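Local coordinates for protein beta-gamma-crystallin (Geodia cydonium, PDB 4IAU) that is of unknown function but binds calcium and belongs to the beta/gamma-crystallins, built from Greek key strand motifs, at residues Gln120-Tyr131 against Val151-Glu162. Sequence-based numbering, arbitrary orientation.
Sequences QGQWRLYEQYDY and VANDALKSMERE. With CA (calcium ion), chain B.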
loop_
_atom_site.group_PDB
_atom_site.type_symbol
_atom_site.label_atom_id
_atom_site.label_comp_id
_atom_site.label_asym_id
_atom_site.label_seq_id
_atom_site.Cartn_x
_atom_site.Cartn_y
_atom_site.Cartn_z
ATOM N N GLN A 120 -10.634 5.556 -3.762
ATOM C CA GLN A 120 -11.664 6.331 -4.418
ATOM C C GLN A 120 -11.917 5.728 -5.784
ATOM O O GLN A 120 -10.994 5.270 -6.441
ATOM C CB GLN A 120 -11.215 7.788 -4.600
ATOM C CG GLN A 120 -12.314 8.779 -4.830
ATOM C CD GLN A 120 -11.727 10.162 -5.066
ATOM O OE1 GLN A 120 -11.832 11.071 -4.191
ATOM N NE2 GLN A 120 -10.920 10.533 -6.026
ATOM N N GLY A 121 -13.184 5.799 -6.215
ATOM C CA GLY A 121 -13.579 5.409 -7.542
ATOM C C GLY A 121 -14.121 3.983 -7.637
ATOM O O GLY A 121 -13.849 3.127 -6.847
ATOM N N GLN A 122 -14.873 3.801 -8.743
ATOM C CA GLN A 122 -15.296 2.500 -9.179
ATOM C C GLN A 122 -14.439 2.123 -10.391
ATOM O O GLN A 122 -14.240 2.944 -11.265
ATOM C CB GLN A 122 -16.764 2.460 -9.576
ATOM C CG GLN A 122 -17.674 2.809 -8.403
ATOM C CD GLN A 122 -17.751 1.691 -7.386
ATOM O OE1 GLN A 122 -17.698 0.496 -7.673
ATOM N NE2 GLN A 122 -17.789 2.109 -6.129
ATOM N N TRP A 123 -13.978 0.862 -10.415
ATOM C CA TRP A 123 -12.992 0.452 -11.413
ATOM C C TRP A 123 -13.390 -0.887 -12.012
ATOM O O TRP A 123 -13.989 -1.726 -11.340
ATOM C CB TRP A 123 -11.625 0.311 -10.733
ATOM C CG TRP A 123 -11.108 1.537 -10.048
ATOM C CD1 TRP A 123 -11.517 2.042 -8.830
ATOM C CD2 TRP A 123 -10.109 2.425 -10.545
ATOM N NE1 TRP A 123 -10.823 3.183 -8.550
ATOM C CE2 TRP A 123 -9.932 3.434 -9.572
ATOM C CE3 TRP A 123 -9.336 2.446 -11.699
ATOM C CZ2 TRP A 123 -9.011 4.459 -9.716
ATOM C CZ3 TRP A 123 -8.399 3.460 -11.834
ATOM C CH2 TRP A 123 -8.236 4.452 -10.844
ATOM N N ARG A 124 -12.963 -1.093 -13.243
ATOM C CA ARG A 124 -13.072 -2.398 -13.899
ATOM C C ARG A 124 -11.659 -2.923 -14.114
ATOM O O ARG A 124 -10.772 -2.234 -14.591
ATOM C CB ARG A 124 -13.790 -2.288 -15.264
ATOM C CG ARG A 124 -15.232 -1.924 -15.128
ATOM C CD ARG A 124 -16.025 -2.286 -16.363
ATOM N NE ARG A 124 -16.334 -3.725 -16.114
ATOM C CZ ARG A 124 -17.325 -4.236 -15.390
ATOM N NH1 ARG A 124 -18.246 -3.481 -14.769
ATOM N NH2 ARG A 124 -17.391 -5.563 -15.292
ATOM N N LEU A 125 -11.468 -4.178 -13.708
ATOM C CA LEU A 125 -10.173 -4.830 -13.662
ATOM C C LEU A 125 -10.122 -5.922 -14.737
ATOM O O LEU A 125 -11.005 -6.795 -14.768
ATOM C CB LEU A 125 -9.948 -5.481 -12.301
ATOM C CG LEU A 125 -9.574 -4.475 -11.182
ATOM C CD1 LEU A 125 -10.672 -3.507 -10.831
ATOM C CD2 LEU A 125 -9.145 -5.267 -9.962
ATOM N N TYR A 126 -9.051 -5.909 -15.520
ATOM C CA TYR A 126 -8.869 -6.765 -16.690
ATOM C C TYR A 126 -7.575 -7.530 -16.621
ATOM O O TYR A 126 -6.551 -7.039 -16.112
ATOM C CB TYR A 126 -8.838 -5.903 -17.959
ATOM C CG TYR A 126 -10.037 -5.091 -18.236
ATOM C CD1 TYR A 126 -10.186 -3.844 -17.630
ATOM C CD2 TYR A 126 -11.025 -5.494 -19.152
ATOM C CE1 TYR A 126 -11.310 -3.069 -17.909
ATOM C CE2 TYR A 126 -12.136 -4.723 -19.430
ATOM C CZ TYR A 126 -12.274 -3.505 -18.797
ATOM O OH TYR A 126 -13.332 -2.677 -19.026
ATOM N N GLU A 127 -7.562 -8.747 -17.172
ATOM C CA GLU A 127 -6.401 -9.624 -17.238
ATOM C C GLU A 127 -5.755 -9.548 -18.648
ATOM O O GLU A 127 -4.936 -10.373 -18.986
ATOM C CB GLU A 127 -6.760 -11.014 -16.866
ATOM C CG GLU A 127 -7.139 -11.168 -15.401
ATOM C CD GLU A 127 -7.307 -12.640 -15.003
ATOM O OE1 GLU A 127 -7.057 -13.550 -15.807
ATOM O OE2 GLU A 127 -7.749 -12.861 -13.871
ATOM N N GLN A 128 -6.128 -8.543 -19.424
ATOM C CA GLN A 128 -5.458 -8.181 -20.671
ATOM C C GLN A 128 -5.190 -6.711 -20.670
ATOM O O GLN A 128 -5.866 -5.964 -19.937
ATOM C CB GLN A 128 -6.363 -8.560 -21.863
ATOM C CG GLN A 128 -6.542 -10.030 -22.042
ATOM C CD GLN A 128 -7.490 -10.361 -23.162
ATOM O OE1 GLN A 128 -7.259 -9.968 -24.333
ATOM N NE2 GLN A 128 -8.526 -11.091 -22.780
ATOM N N TYR A 129 -4.227 -6.252 -21.453
ATOM C CA TYR A 129 -3.966 -4.834 -21.569
ATOM C C TYR A 129 -5.139 -4.138 -22.253
ATOM O O TYR A 129 -5.944 -4.718 -23.014
ATOM C CB TYR A 129 -2.677 -4.616 -22.356
ATOM C CG TYR A 129 -1.451 -5.186 -21.723
ATOM C CD1 TYR A 129 -1.120 -4.865 -20.404
ATOM C CD2 TYR A 129 -0.611 -6.018 -22.434
ATOM C CE1 TYR A 129 0.022 -5.387 -19.813
ATOM C CE2 TYR A 129 0.527 -6.516 -21.844
ATOM C CZ TYR A 129 0.829 -6.222 -20.531
ATOM O OH TYR A 129 2.005 -6.667 -19.942
ATOM N N ASP A 130 -5.237 -2.830 -22.016
ATOM C CA ASP A 130 -6.094 -1.942 -22.781
ATOM C C ASP A 130 -7.549 -2.345 -22.751
ATOM O O ASP A 130 -8.304 -2.117 -23.705
ATOM C CB ASP A 130 -5.577 -1.768 -24.237
ATOM C CG ASP A 130 -6.132 -0.568 -24.911
ATOM O OD1 ASP A 130 -6.388 0.446 -24.230
ATOM O OD2 ASP A 130 -6.170 -0.617 -26.169
ATOM N N TYR A 131 -7.984 -2.879 -21.592
ATOM C CA TYR A 131 -9.399 -3.036 -21.316
ATOM C C TYR A 131 -10.050 -4.064 -22.231
ATOM O O TYR A 131 -11.247 -4.043 -22.493
ATOM C CB TYR A 131 -10.195 -1.719 -21.328
ATOM C CG TYR A 131 -9.348 -0.570 -20.767
ATOM C CD1 TYR A 131 -8.778 -0.600 -19.505
ATOM C CD2 TYR A 131 -9.128 0.572 -21.551
ATOM C CE1 TYR A 131 -8.017 0.456 -19.031
ATOM C CE2 TYR A 131 -8.322 1.634 -21.094
ATOM C CZ TYR A 131 -7.798 1.536 -19.826
ATOM O OH TYR A 131 -7.012 2.562 -19.313
ATOM N N VAL A 151 -9.260 -11.228 -9.642
ATOM C CA VAL A 151 -8.334 -11.598 -10.703
ATOM C C VAL A 151 -7.408 -12.696 -10.212
ATOM O O VAL A 151 -7.182 -12.866 -9.017
ATOM C CB VAL A 151 -7.540 -10.366 -11.191
ATOM C CG1 VAL A 151 -8.474 -9.402 -11.905
ATOM C CG2 VAL A 151 -6.778 -9.661 -10.069
ATOM N N ALA A 152 -6.833 -13.396 -11.172
ATOM C CA ALA A 152 -5.788 -14.357 -10.839
ATOM C C ALA A 152 -4.557 -13.598 -10.337
ATOM O O ALA A 152 -4.290 -12.463 -10.664
ATOM C CB ALA A 152 -5.478 -15.189 -12.070
ATOM N N ASN A 153 -3.783 -14.304 -9.516
ATOM C CA ASN A 153 -2.548 -13.712 -9.046
ATOM C C ASN A 153 -1.650 -13.374 -10.234
ATOM O O ASN A 153 -1.544 -14.150 -11.200
ATOM C CB ASN A 153 -1.809 -14.630 -8.077
ATOM C CG ASN A 153 -0.656 -13.956 -7.406
ATOM O OD1 ASN A 153 -0.834 -12.827 -6.881
ATOM N ND2 ASN A 153 0.502 -14.562 -7.394
ATOM N N ASP A 154 -0.992 -12.229 -10.174
ATOM C CA ASP A 154 -0.046 -11.768 -11.189
ATOM C C ASP A 154 -0.699 -11.514 -12.543
ATOM O O ASP A 154 0.052 -11.286 -13.468
ATOM C CB ASP A 154 1.176 -12.697 -11.252
ATOM C CG ASP A 154 1.949 -12.677 -9.956
ATOM O OD1 ASP A 154 1.845 -11.703 -9.198
ATOM O OD2 ASP A 154 2.760 -13.626 -9.713
ATOM N N ALA A 155 -1.967 -11.454 -12.670
ATOM C CA ALA A 155 -2.664 -11.331 -13.935
ATOM C C ALA A 155 -3.243 -9.985 -14.275
ATOM O O ALA A 155 -3.600 -9.752 -15.442
ATOM C CB ALA A 155 -3.757 -12.402 -14.020
ATOM N N LEU A 156 -3.396 -9.081 -13.318
ATOM C CA LEU A 156 -4.020 -7.799 -13.607
ATOM C C LEU A 156 -3.168 -7.011 -14.586
ATOM O O LEU A 156 -2.003 -6.703 -14.251
ATOM C CB LEU A 156 -4.231 -7.025 -12.318
ATOM C CG LEU A 156 -4.902 -5.656 -12.450
ATOM C CD1 LEU A 156 -6.342 -5.811 -12.929
ATOM C CD2 LEU A 156 -4.864 -4.911 -11.133
ATOM N N LYS A 157 -3.718 -6.619 -15.713
ATOM C CA LYS A 157 -3.004 -5.932 -16.766
ATOM C C LYS A 157 -3.551 -4.577 -17.120
ATOM O O LYS A 157 -2.797 -3.747 -17.686
ATOM C CB LYS A 157 -2.898 -6.813 -18.013
ATOM C CG LYS A 157 -1.810 -7.850 -17.907
ATOM C CD LYS A 157 -1.702 -8.661 -19.228
ATOM C CE LYS A 157 -0.490 -9.578 -19.231
ATOM N NZ LYS A 157 -0.488 -10.593 -18.141
ATOM N N SER A 158 -4.806 -4.263 -16.870
ATOM C CA SER A 158 -5.331 -2.947 -17.073
ATOM C C SER A 158 -6.482 -2.717 -16.111
ATOM O O SER A 158 -7.098 -3.690 -15.625
ATOM C CB SER A 158 -5.735 -2.666 -18.513
ATOM O OG SER A 158 -6.721 -3.541 -19.002
HETATM N N MSE A 159 -6.756 -1.448 -15.805
HETATM C CA MSE A 159 -7.740 -1.084 -14.797
HETATM C C MSE A 159 -8.320 0.248 -15.196
HETATM O O MSE A 159 -7.613 1.226 -15.283
HETATM C CB MSE A 159 -7.089 -1.127 -13.410
HETATM C CG MSE A 159 -8.019 -0.921 -12.247
HETATM SE SE MSE A 159 -7.100 -1.422 -10.615
HETATM C CE MSE A 159 -8.104 -0.370 -9.383
ATOM N N GLU A 160 -9.648 0.260 -15.463
ATOM C CA GLU A 160 -10.328 1.406 -16.018
ATOM C C GLU A 160 -11.189 2.037 -14.925
ATOM O O GLU A 160 -11.952 1.343 -14.236
ATOM C CB GLU A 160 -11.202 0.978 -17.227
ATOM C CG GLU A 160 -11.728 2.194 -17.941
ATOM C CD GLU A 160 -12.062 2.042 -19.391
ATOM O OE1 GLU A 160 -12.763 1.045 -19.596
ATOM O OE2 GLU A 160 -11.653 2.846 -20.271
ATOM N N ARG A 161 -11.093 3.345 -14.755
ATOM C CA ARG A 161 -11.922 4.052 -13.798
ATOM C C ARG A 161 -13.228 4.405 -14.469
ATOM O O ARG A 161 -13.236 5.009 -15.535
ATOM C CB ARG A 161 -11.180 5.290 -13.289
ATOM C CG ARG A 161 -11.920 5.942 -12.131
ATOM C CD ARG A 161 -11.106 7.026 -11.560
ATOM N NE ARG A 161 -11.765 7.620 -10.434
ATOM C CZ ARG A 161 -11.183 8.175 -9.362
ATOM N NH1 ARG A 161 -9.860 8.238 -9.309
ATOM N NH2 ARG A 161 -12.073 8.562 -8.482
ATOM N N GLU A 162 -14.317 4.066 -13.832
ATOM C CA GLU A 162 -15.658 4.362 -14.355
ATOM C C GLU A 162 -16.000 5.766 -13.979
ATOM O O GLU A 162 -15.462 6.498 -13.115
ATOM C CB GLU A 162 -16.680 3.369 -13.787
ATOM C CG GLU A 162 -16.473 1.901 -14.021
ATOM C CD GLU A 162 -17.631 1.004 -13.630
ATOM O OE1 GLU A 162 -18.326 1.287 -12.630
ATOM O OE2 GLU A 162 -17.895 -0.020 -14.311
HETATM CA CA CA B . 2.994 -10.652 -7.394
HETATM O O HOH W 1 -15.506 6.125 -10.432
HETATM O O HOH W 2 -2.877 -11.585 -17.438
HETATM O O HOH W 3 5.035 -10.850 -8.540
#
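W123 to Y126 pair antiparallel with S158 to R161, the central and an outer strand of a three-stranded sheet in the calcium-binding beta/gamma-crystallin domain. R124 and E160 bond reciprocally, R124 N to E160 O at 2.8 Å, and at Y126 a classic beta bulge sets both K157 and S158 opposite it. On the face turned to strands 86-89 and 115-118, the W123 indole is sandwiched: M159 CE lies over the five-membered ring, R161 CB over the opposite face of the six-membered one, 3.8 Å from its centroid. W123 NE1 reaches Q120 O at 3.0 Å, close to the ring plane, which, with the packing on both faces, helps hold the indole's rotation. With an alanine in place of W123, M159 CE and R161 CB are likely to lose the ring they pack on, and Q120 O its indole donor. At the bulge, S158 OG (chi1 59°) gives its proton to Q128 O at 2.7 Å and accepts from Y131 N, tying down the loop. E127 OE2 takes A152 N at 2.9 Å from above the carboxylate plane, at the start of the type II turn whose D154 binds the calcium with K90, G112 and S114. Apolar packing thus secures the inner face, while side-chain-to-backbone bonds fix the loops.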